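Local structure of CRISPR-associated protein, Cse2 family (Meiothermus ruber, 3WA8) at residues A13-R16 with Y17-R21; D58-E61 with R62-Y66; W172-E175 with R176-Q180. The protein probably binds G-rich crRNA sequence and stabilises the R-loop, as a small subunit of the type I-E CRISPR Cascade complex. All coordinates share one frame; numbering follows the deposited sequence.

Overall arrangement
Three local contacts follow one another along an all-helical chain, in series, so that none encloses or crosses another. Contact 1 lies within helix 10-21, near the N terminus, and contact 2 covers the first turns of helix 59-72. Contact 3, residues 172-180, is the one that rounds a loop, from the end of helix 162-170 into helix 178-197. Contacts 1 and 2 touch where the rings of Phe14 and Tyr65 meet edge-to-face, Phe14 CG lying 3.5 Å from Tyr65 CE2. Contact 2 reaches contact 3 where Trp60 CZ2 lies 3.9 Å from Trp172 CB. Contacts 1 and 3 stay about 15 Å apart at their nearest atoms, with helix 59-72 touching both.

Contact 1: A13-R16 with Y17-R21; sequences AFVR and YLRQR
Residues 13-16 and 17-21 are successive turns of one alpha helix, joined by i to i+4 hydrogen bonds from the amides of Tyr17, Leu18, Arg19 and Gln20 to the carbonyls of Ala13, Phe14, Val15 and Arg16, all four 2.9-3.0 Å long from N to O. On the buried side Leu18 covers one face of the Phe14 ring. Its CG stands 4.2 Å from the Phe14 ring centroid and 19° off the normal, a CH-pi contact, and its methyl CD1 comes within 3.7 Å of Phe14 CE2 toward the rim. The CB of Phe14 points away from residues 17-21, but with CG anti to the backbone N (chi1 175°) the ring swings back to reach Leu18.

The next pair is Val15 and Arg19, whose side chains run alongside each other. Methyl CG1 of Val15 lies over one face of the Arg19 guanidinium, 3.5 Å from NH1, while the charge itself is paired with Glu80 through NH2. On the exposed side Arg16 and Gln20 also run the same way, with Arg16 CG 3.4 Å from Gln20 NE2 and the guanidinium and amide planes 32° apart. This is contact between aliphatic carbon and amide rather than a polar bond. The nearest atom of the Arg19 side chain lies about 4 Å from a bound mercury ion.

Around this helix, Phe14 packs on Leu166 of helix 162-170 and edge-to-face on Phe48 of helix 43-49, which Tyr17 meets as well. Val15 and Arg19 lie on Trp162, and Leu18 and Arg19 on Trp72 of helix 59-72, so helices 43-49, 59-72 and 162-170 all pack against it.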
loop_
_atom_site.group_PDB
_atom_site.type_symbol
_atom_site.label_atom_id
_atom_site.label_comp_id
_atom_site.label_asym_id
_atom_site.label_seq_id
_atom_site.Cartn_x
_atom_site.Cartn_y
_atom_site.Cartn_z
ATOM N N ALA A 13 -13.132 -2.904 -4.599
ATOM C CA ALA A 13 -14.086 -3.875 -4.121
ATOM C C ALA A 13 -13.437 -4.730 -3.043
ATOM O O ALA A 13 -14.068 -5.077 -2.045
ATOM C CB ALA A 13 -14.572 -4.730 -5.245
ATOM N N PHE A 14 -12.164 -5.046 -3.225
ATOM C CA PHE A 14 -11.517 -5.936 -2.312
ATOM C C PHE A 14 -11.422 -5.298 -0.932
ATOM O O PHE A 14 -11.764 -5.919 0.091
ATOM C CB PHE A 14 -10.140 -6.314 -2.846
ATOM C CG PHE A 14 -9.333 -7.152 -1.896
ATOM C CD1 PHE A 14 -9.737 -8.458 -1.576
ATOM C CD2 PHE A 14 -8.176 -6.636 -1.309
ATOM C CE1 PHE A 14 -8.989 -9.238 -0.678
ATOM C CE2 PHE A 14 -7.428 -7.403 -0.433
ATOM C CZ PHE A 14 -7.833 -8.712 -0.113
ATOM N N VAL A 15 -10.956 -4.058 -0.907
ATOM C CA VAL A 15 -10.767 -3.338 0.337
ATOM C C VAL A 15 -12.100 -3.111 1.051
ATOM O O VAL A 15 -12.205 -3.399 2.228
ATOM C CB VAL A 15 -10.001 -2.028 0.074
ATOM C CG1 VAL A 15 -10.120 -1.051 1.256
ATOM C CG2 VAL A 15 -8.533 -2.368 -0.251
ATOM N N ARG A 16 -13.114 -2.634 0.347
ATOM C CA ARG A 16 -14.457 -2.561 0.905
ATOM C C ARG A 16 -14.876 -3.873 1.594
ATOM O O ARG A 16 -15.431 -3.858 2.692
ATOM C CB ARG A 16 -15.452 -2.184 -0.196
ATOM C CG ARG A 16 -16.940 -2.141 0.203
ATOM C CD ARG A 16 -17.761 -1.265 -0.803
ATOM N NE ARG A 16 -16.899 -0.196 -1.358
ATOM C CZ ARG A 16 -17.244 0.712 -2.281
ATOM N NH1 ARG A 16 -18.481 0.733 -2.800
ATOM N NH2 ARG A 16 -16.332 1.607 -2.687
ATOM N N TYR A 17 -14.590 -5.000 0.952
ATOM C CA TYR A 17 -15.013 -6.310 1.420
ATOM C C TYR A 17 -14.307 -6.637 2.722
ATOM O O TYR A 17 -14.943 -7.099 3.674
ATOM C CB TYR A 17 -14.697 -7.308 0.311
ATOM C CG TYR A 17 -14.956 -8.793 0.499
ATOM C CD1 TYR A 17 -16.159 -9.393 0.112
ATOM C CD2 TYR A 17 -13.931 -9.619 0.948
ATOM C CE1 TYR A 17 -16.344 -10.807 0.250
ATOM C CE2 TYR A 17 -14.079 -10.989 1.087
ATOM C CZ TYR A 17 -15.271 -11.597 0.748
ATOM O OH TYR A 17 -15.331 -12.990 0.914
ATOM N N LEU A 18 -12.999 -6.374 2.779
ATOM C CA LEU A 18 -12.245 -6.572 4.006
ATOM C C LEU A 18 -12.835 -5.720 5.132
ATOM O O LEU A 18 -12.987 -6.209 6.252
ATOM C CB LEU A 18 -10.781 -6.212 3.841
ATOM C CG LEU A 18 -9.785 -6.958 2.961
ATOM C CD1 LEU A 18 -8.528 -6.109 2.825
ATOM C CD2 LEU A 18 -9.374 -8.243 3.558
ATOM N N ARG A 19 -13.169 -4.459 4.840
ATOM C CA ARG A 19 -13.743 -3.563 5.849
ATOM C C ARG A 19 -15.081 -4.048 6.366
ATOM O O ARG A 19 -15.409 -3.910 7.553
ATOM C CB ARG A 19 -13.964 -2.178 5.269
ATOM C CG ARG A 19 -12.718 -1.532 4.789
ATOM C CD ARG A 19 -12.847 -0.059 4.841
ATOM N NE ARG A 19 -11.518 0.537 4.781
ATOM C CZ ARG A 19 -11.093 1.302 3.786
ATOM N NH1 ARG A 19 -11.885 1.569 2.767
ATOM N NH2 ARG A 19 -9.887 1.806 3.821
ATOM N N GLN A 20 -15.880 -4.594 5.465
ATOM C CA GLN A 20 -17.237 -4.901 5.815
ATOM C C GLN A 20 -17.347 -6.261 6.443
ATOM O O GLN A 20 -18.210 -6.459 7.257
ATOM C CB GLN A 20 -18.138 -4.805 4.601
ATOM C CG GLN A 20 -18.246 -3.410 4.039
ATOM C CD GLN A 20 -19.340 -3.332 2.987
ATOM O OE1 GLN A 20 -19.983 -4.349 2.699
ATOM N NE2 GLN A 20 -19.571 -2.137 2.412
ATOM N N ARG A 21 -16.477 -7.199 6.083
ATOM C CA ARG A 21 -16.733 -8.594 6.441
ATOM C C ARG A 21 -15.724 -9.238 7.370
ATOM O O ARG A 21 -16.042 -10.240 7.973
ATOM C CB ARG A 21 -16.907 -9.477 5.204
ATOM C CG ARG A 21 -18.073 -9.132 4.324
ATOM C CD ARG A 21 -19.271 -10.114 4.501
ATOM N NE ARG A 21 -20.335 -9.824 3.523
ATOM C CZ ARG A 21 -20.167 -9.864 2.195
ATOM N NH1 ARG A 21 -18.985 -10.202 1.673
ATOM N NH2 ARG A 21 -21.169 -9.566 1.380
#

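Contact 2: D58-E61 with R62-Y66; sequences DRWE and RICYY. With HG (mercury (II) ion), chain C.
The indole of Trp60 carries Cys64 on one face: SG stands 3.4 Å from the centroid of the five-membered ring, a sulfur-aromatic contact displaced toward the rim. On the same side, near the outer rim of the six-membered ring, lies a mercury ion, 3.2 Å from Trp60 CH2. Ile63 adds its methyl CG2 obliquely, 4.2 Å from Trp60 CZ3. NE1 of Trp60 donates to Leu169 O, which restrains the rotation of the indole. The second ring, Tyr65, has the carbonyl oxygen of Glu61 at its edge and in its plane, 3.4 Å from Tyr65 CD1. The Glu61 chain runs beside this ring, with CG 3.6 Å from Tyr65 CE1, and its carboxylate is turned 89° to the ring plane.

These side chains are spaced by the first turns of helix 59-72. Asp58 stands at its N-cap, where OD2 accepts a weak capping bond from Glu61 N, and the amide of Cys64 hydrogen-bonds to Trp60 O at 2.8 Å. Because the SG of Cys64 lies anti to its own carbonyl carbon (chi1 -61°), the sulfur is directed back over the tryptophan one turn earlier. Leu166 and Leu169 of helix 162-170 pack on the same cysteine.

Mercury is bound by Cys64 SG at 2.8 Å. A soft metal on a sulfur is the expected preference, and the ion probably entered as a heavy-atom label, with the indole face and the Ile63 methyl forming an apolar side of its site.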
loop_
_atom_site.group_PDB
_atom_site.type_symbol
_atom_site.label_atom_id
_atom_site.label_comp_id
_atom_site.label_asym_id
_atom_site.label_seq_id
_atom_site.Cartn_x
_atom_site.Cartn_y
_atom_site.Cartn_z
ATOM N N ASP A 58 -1.140 -16.615 -10.666
ATOM C CA ASP A 58 -0.302 -15.466 -10.521
ATOM C C ASP A 58 0.077 -15.384 -9.061
ATOM O O ASP A 58 -0.652 -14.845 -8.208
ATOM C CB ASP A 58 -0.964 -14.199 -11.049
ATOM C CG ASP A 58 0.042 -13.274 -11.683
ATOM O OD1 ASP A 58 0.497 -13.577 -12.804
ATOM O OD2 ASP A 58 0.411 -12.265 -11.059
ATOM N N ARG A 59 1.231 -15.976 -8.794
ATOM C CA ARG A 59 1.746 -16.060 -7.461
ATOM C C ARG A 59 1.918 -14.647 -6.922
ATOM O O ARG A 59 1.752 -14.402 -5.722
ATOM C CB ARG A 59 3.029 -16.896 -7.441
ATOM C CG ARG A 59 2.787 -18.335 -7.943
ATOM C CD ARG A 59 3.587 -19.399 -7.177
ATOM N NE ARG A 59 4.465 -20.147 -8.083
ATOM C CZ ARG A 59 5.661 -19.713 -8.499
ATOM N NH1 ARG A 59 6.136 -18.541 -8.088
ATOM N NH2 ARG A 59 6.390 -20.446 -9.330
ATOM N N TRP A 60 2.173 -13.716 -7.836
ATOM C CA TRP A 60 2.274 -12.299 -7.498
ATOM C C TRP A 60 0.973 -11.734 -6.951
ATOM O O TRP A 60 0.941 -11.153 -5.871
ATOM C CB TRP A 60 2.724 -11.489 -8.707
ATOM C CG TRP A 60 3.131 -10.109 -8.373
ATOM C CD1 TRP A 60 2.705 -8.963 -8.972
ATOM C CD2 TRP A 60 4.039 -9.709 -7.338
ATOM N NE1 TRP A 60 3.297 -7.865 -8.381
ATOM C CE2 TRP A 60 4.124 -8.297 -7.380
ATOM C CE3 TRP A 60 4.791 -10.405 -6.382
ATOM C CZ2 TRP A 60 4.937 -7.574 -6.518
ATOM C CZ3 TRP A 60 5.586 -9.691 -5.521
ATOM C CH2 TRP A 60 5.671 -8.285 -5.603
ATOM N N GLU A 61 -0.100 -11.930 -7.702
ATOM C CA GLU A 61 -1.392 -11.443 -7.290
ATOM C C GLU A 61 -1.638 -11.880 -5.859
ATOM O O GLU A 61 -1.885 -11.050 -4.995
ATOM C CB GLU A 61 -2.478 -11.955 -8.231
ATOM C CG GLU A 61 -3.844 -11.343 -7.958
ATOM C CD GLU A 61 -4.772 -11.320 -9.192
ATOM O OE1 GLU A 61 -5.307 -12.399 -9.581
ATOM O OE2 GLU A 61 -4.981 -10.200 -9.747
ATOM N N ARG A 62 -1.516 -13.179 -5.609
ATOM C CA ARG A 62 -1.791 -13.730 -4.286
ATOM C C ARG A 62 -0.905 -13.072 -3.209
ATOM O O ARG A 62 -1.391 -12.695 -2.123
ATOM C CB ARG A 62 -1.707 -15.264 -4.323
ATOM C CG ARG A 62 -1.091 -15.981 -3.115
ATOM C CD ARG A 62 -1.152 -17.527 -3.285
ATOM N NE ARG A 62 -2.532 -17.973 -3.209
ATOM C CZ ARG A 62 -3.134 -18.412 -2.106
ATOM N NH1 ARG A 62 -2.472 -18.532 -0.964
ATOM N NH2 ARG A 62 -4.415 -18.755 -2.165
ATOM N N ILE A 63 0.375 -12.889 -3.520
ATOM C CA ILE A 63 1.228 -12.202 -2.580
ATOM C C ILE A 63 0.698 -10.766 -2.353
ATOM O O ILE A 63 0.574 -10.309 -1.220
ATOM C CB ILE A 63 2.680 -12.223 -3.030
ATOM C CG1 ILE A 63 3.233 -13.624 -2.867
ATOM C CG2 ILE A 63 3.539 -11.271 -2.206
ATOM C CD1 ILE A 63 4.399 -13.945 -3.820
ATOM N N CYS A 64 0.347 -10.063 -3.416
ATOM C CA CYS A 64 -0.020 -8.677 -3.258
ATOM C C CYS A 64 -1.287 -8.541 -2.411
ATOM O O CYS A 64 -1.252 -7.869 -1.360
ATOM C CB CYS A 64 -0.079 -7.978 -4.617
ATOM S SG CYS A 64 1.573 -7.991 -5.498
ATOM N N TYR A 65 -2.371 -9.227 -2.807
ATOM C CA TYR A 65 -3.606 -9.258 -2.003
ATOM C C TYR A 65 -3.377 -9.532 -0.532
ATOM O O TYR A 65 -3.850 -8.789 0.336
ATOM C CB TYR A 65 -4.590 -10.283 -2.539
ATOM C CG TYR A 65 -5.447 -9.725 -3.640
ATOM C CD1 TYR A 65 -4.941 -9.597 -4.918
ATOM C CD2 TYR A 65 -6.750 -9.296 -3.402
ATOM C CE1 TYR A 65 -5.678 -9.069 -5.918
ATOM C CE2 TYR A 65 -7.536 -8.751 -4.435
ATOM C CZ TYR A 65 -6.975 -8.643 -5.693
ATOM O OH TYR A 65 -7.674 -8.137 -6.779
ATOM N N TYR A 66 -2.663 -10.603 -0.245
ATOM C CA TYR A 66 -2.480 -11.006 1.134
ATOM C C TYR A 66 -1.659 -9.998 1.890
ATOM O O TYR A 66 -1.980 -9.662 3.026
ATOM C CB TYR A 66 -1.858 -12.399 1.229
ATOM C CG TYR A 66 -2.879 -13.490 1.351
ATOM C CD1 TYR A 66 -3.119 -14.379 0.297
ATOM C CD2 TYR A 66 -3.644 -13.621 2.508
ATOM C CE1 TYR A 66 -4.050 -15.395 0.413
ATOM C CE2 TYR A 66 -4.581 -14.628 2.634
ATOM C CZ TYR A 66 -4.775 -15.506 1.576
ATOM O OH TYR A 66 -5.715 -16.490 1.709
HETATM HG HG HG C . 3.402 -7.420 -3.500
#

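Contact 3: W172-E175 with R176-Q180; sequences WNRE and RKPVQ
Trp172 is overlapped by Gln180, whose NE2 stands 3.1 Å above the plane of the Trp172 indole, near its centre. The pairing spans the loop between helix 162-170 and helix 178-197, a tight reversal built on a type I beta turn from Arg174 to Lys177. Gln180 NE2 uses its N-H on the backbone of the same residue that it covers, donating to Trp172 O at 3.0 Å, with that oxygen close to the amide plane. The amide and indole planes are 48° apart, so the amide is neither flat on the ring nor upright. A bend at chi2 (93°) folds the glutamine back in this way, and its CG then rests on the six-membered ring of Trp172, 3.9 Å from the centroid, in a CH-pi contact. One buried side chain thus grips both the ring and the carbonyl of the tryptophan, tying the start of the loop to the first turn of helix 178-197.

Val179 touches the same indole more obliquely, its CG1 lying 4.0 Å from Trp172 CE3, and the two side chains cross at about a right angle. The indole NE1 hydrogen-bonds to Ala136 O, and the ring of Trp183 meets the indole edge-to-face.

On the exposed part of the loop, Pro178 opens the helix, a place where a proline's missing N-H costs nothing, and its CD packs 3.8 Å from Arg174 CB. Lys177, the N-cap residue before it, has a positive phi, the left-handed conformation that turns the chain from the beta turn into the helix. The turn itself is closed by Lys177 N donating to Arg174 O at 3.1 Å, from a position 44° out of the carbonyl plane and off either lone pair.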
loop_
_atom_site.group_PDB
_atom_site.type_symbol
_atom_site.label_atom_id
_atom_site.label_comp_id
_atom_site.label_asym_id
_atom_site.label_seq_id
_atom_site.Cartn_x
_atom_site.Cartn_y
_atom_site.Cartn_z
ATOM N N TRP A 172 3.810 -3.753 -10.222
ATOM C CA TRP A 172 5.229 -3.644 -9.939
ATOM C C TRP A 172 6.191 -4.171 -11.003
ATOM O O TRP A 172 7.183 -3.518 -11.262
ATOM C CB TRP A 172 5.540 -4.311 -8.608
ATOM C CG TRP A 172 6.778 -3.830 -8.001
ATOM C CD1 TRP A 172 7.979 -4.471 -7.969
ATOM C CD2 TRP A 172 6.962 -2.591 -7.339
ATOM N NE1 TRP A 172 8.909 -3.709 -7.310
ATOM C CE2 TRP A 172 8.307 -2.550 -6.899
ATOM C CE3 TRP A 172 6.120 -1.506 -7.059
ATOM C CZ2 TRP A 172 8.836 -1.454 -6.209
ATOM C CZ3 TRP A 172 6.643 -0.407 -6.366
ATOM C CH2 TRP A 172 7.991 -0.387 -5.962
ATOM N N ASN A 173 5.924 -5.330 -11.610
ATOM C CA ASN A 173 6.856 -5.932 -12.576
ATOM C C ASN A 173 6.564 -5.563 -14.004
ATOM O O ASN A 173 6.954 -6.299 -14.900
ATOM C CB ASN A 173 6.872 -7.466 -12.462
ATOM C CG ASN A 173 7.028 -7.933 -11.029
ATOM O OD1 ASN A 173 8.022 -7.591 -10.378
ATOM N ND2 ASN A 173 6.031 -8.683 -10.503
ATOM N N ARG A 174 5.880 -4.453 -14.242
ATOM C CA ARG A 174 5.641 -4.032 -15.620
ATOM C C ARG A 174 6.905 -3.444 -16.195
ATOM O O ARG A 174 7.718 -2.914 -15.438
ATOM C CB ARG A 174 4.547 -3.000 -15.697
ATOM C CG ARG A 174 3.168 -3.546 -15.547
ATOM C CD ARG A 174 2.254 -2.671 -16.370
ATOM N NE ARG A 174 0.861 -2.767 -15.944
ATOM C CZ ARG A 174 -0.166 -2.370 -16.690
ATOM N NH1 ARG A 174 0.046 -1.859 -17.909
ATOM N NH2 ARG A 174 -1.404 -2.500 -16.223
ATOM N N GLU A 175 7.043 -3.487 -17.522
ATOM C CA GLU A 175 8.357 -3.318 -18.163
ATOM C C GLU A 175 9.159 -2.015 -18.063
ATOM O O GLU A 175 10.276 -2.047 -17.558
ATOM C CB GLU A 175 8.396 -3.862 -19.587
ATOM C CG GLU A 175 9.167 -5.163 -19.666
ATOM C CD GLU A 175 8.966 -5.869 -20.985
ATOM O OE1 GLU A 175 9.082 -5.206 -22.035
ATOM O OE2 GLU A 175 8.692 -7.090 -20.979
ATOM N N ARG A 176 8.676 -0.885 -18.553
ATOM C CA ARG A 176 9.498 0.292 -18.297
ATOM C C ARG A 176 9.241 0.839 -16.891
ATOM O O ARG A 176 9.535 1.992 -16.592
ATOM C CB ARG A 176 9.366 1.364 -19.367
ATOM C CG ARG A 176 10.610 1.605 -20.246
ATOM C CD ARG A 176 10.222 2.531 -21.395
ATOM N NE ARG A 176 9.336 1.832 -22.339
ATOM C CZ ARG A 176 8.081 1.414 -22.100
ATOM N NH1 ARG A 176 7.479 1.623 -20.929
ATOM N NH2 ARG A 176 7.408 0.777 -23.056
ATOM N N LYS A 177 8.710 -0.002 -16.020
ATOM C CA LYS A 177 8.629 0.348 -14.621
ATOM C C LYS A 177 7.766 1.580 -14.285
ATOM O O LYS A 177 8.207 2.418 -13.489
ATOM C CB LYS A 177 10.044 0.500 -14.038
ATOM C CG LYS A 177 10.542 -0.741 -13.371
ATOM C CD LYS A 177 12.077 -0.876 -13.358
ATOM C CE LYS A 177 12.551 -1.817 -12.186
ATOM N NZ LYS A 177 14.035 -1.957 -12.141
ATOM N N PRO A 178 6.513 1.652 -14.814
ATOM C CA PRO A 178 5.563 2.770 -14.582
ATOM C C PRO A 178 5.170 3.038 -13.111
ATOM O O PRO A 178 5.133 4.177 -12.693
ATOM C CB PRO A 178 4.330 2.347 -15.377
ATOM C CG PRO A 178 4.434 0.844 -15.475
ATOM C CD PRO A 178 5.896 0.601 -15.648
ATOM N N VAL A 179 4.879 2.022 -12.321
ATOM C CA VAL A 179 4.540 2.306 -10.929
ATOM C C VAL A 179 5.671 3.081 -10.232
ATOM O O VAL A 179 5.437 4.088 -9.538
ATOM C CB VAL A 179 4.236 1.022 -10.113
ATOM C CG1 VAL A 179 3.915 1.370 -8.653
ATOM C CG2 VAL A 179 3.118 0.248 -10.777
ATOM N N GLN A 180 6.894 2.599 -10.423
ATOM C CA GLN A 180 8.031 3.157 -9.737
ATOM C C GLN A 180 8.252 4.551 -10.267
ATOM O O GLN A 180 8.477 5.481 -9.488
ATOM C CB GLN A 180 9.253 2.277 -9.919
ATOM C CG GLN A 180 9.110 0.887 -9.263
ATOM C CD GLN A 180 8.582 -0.198 -10.200
ATOM O OE1 GLN A 180 7.963 0.071 -11.251
ATOM N NE2 GLN A 180 8.823 -1.441 -9.815
#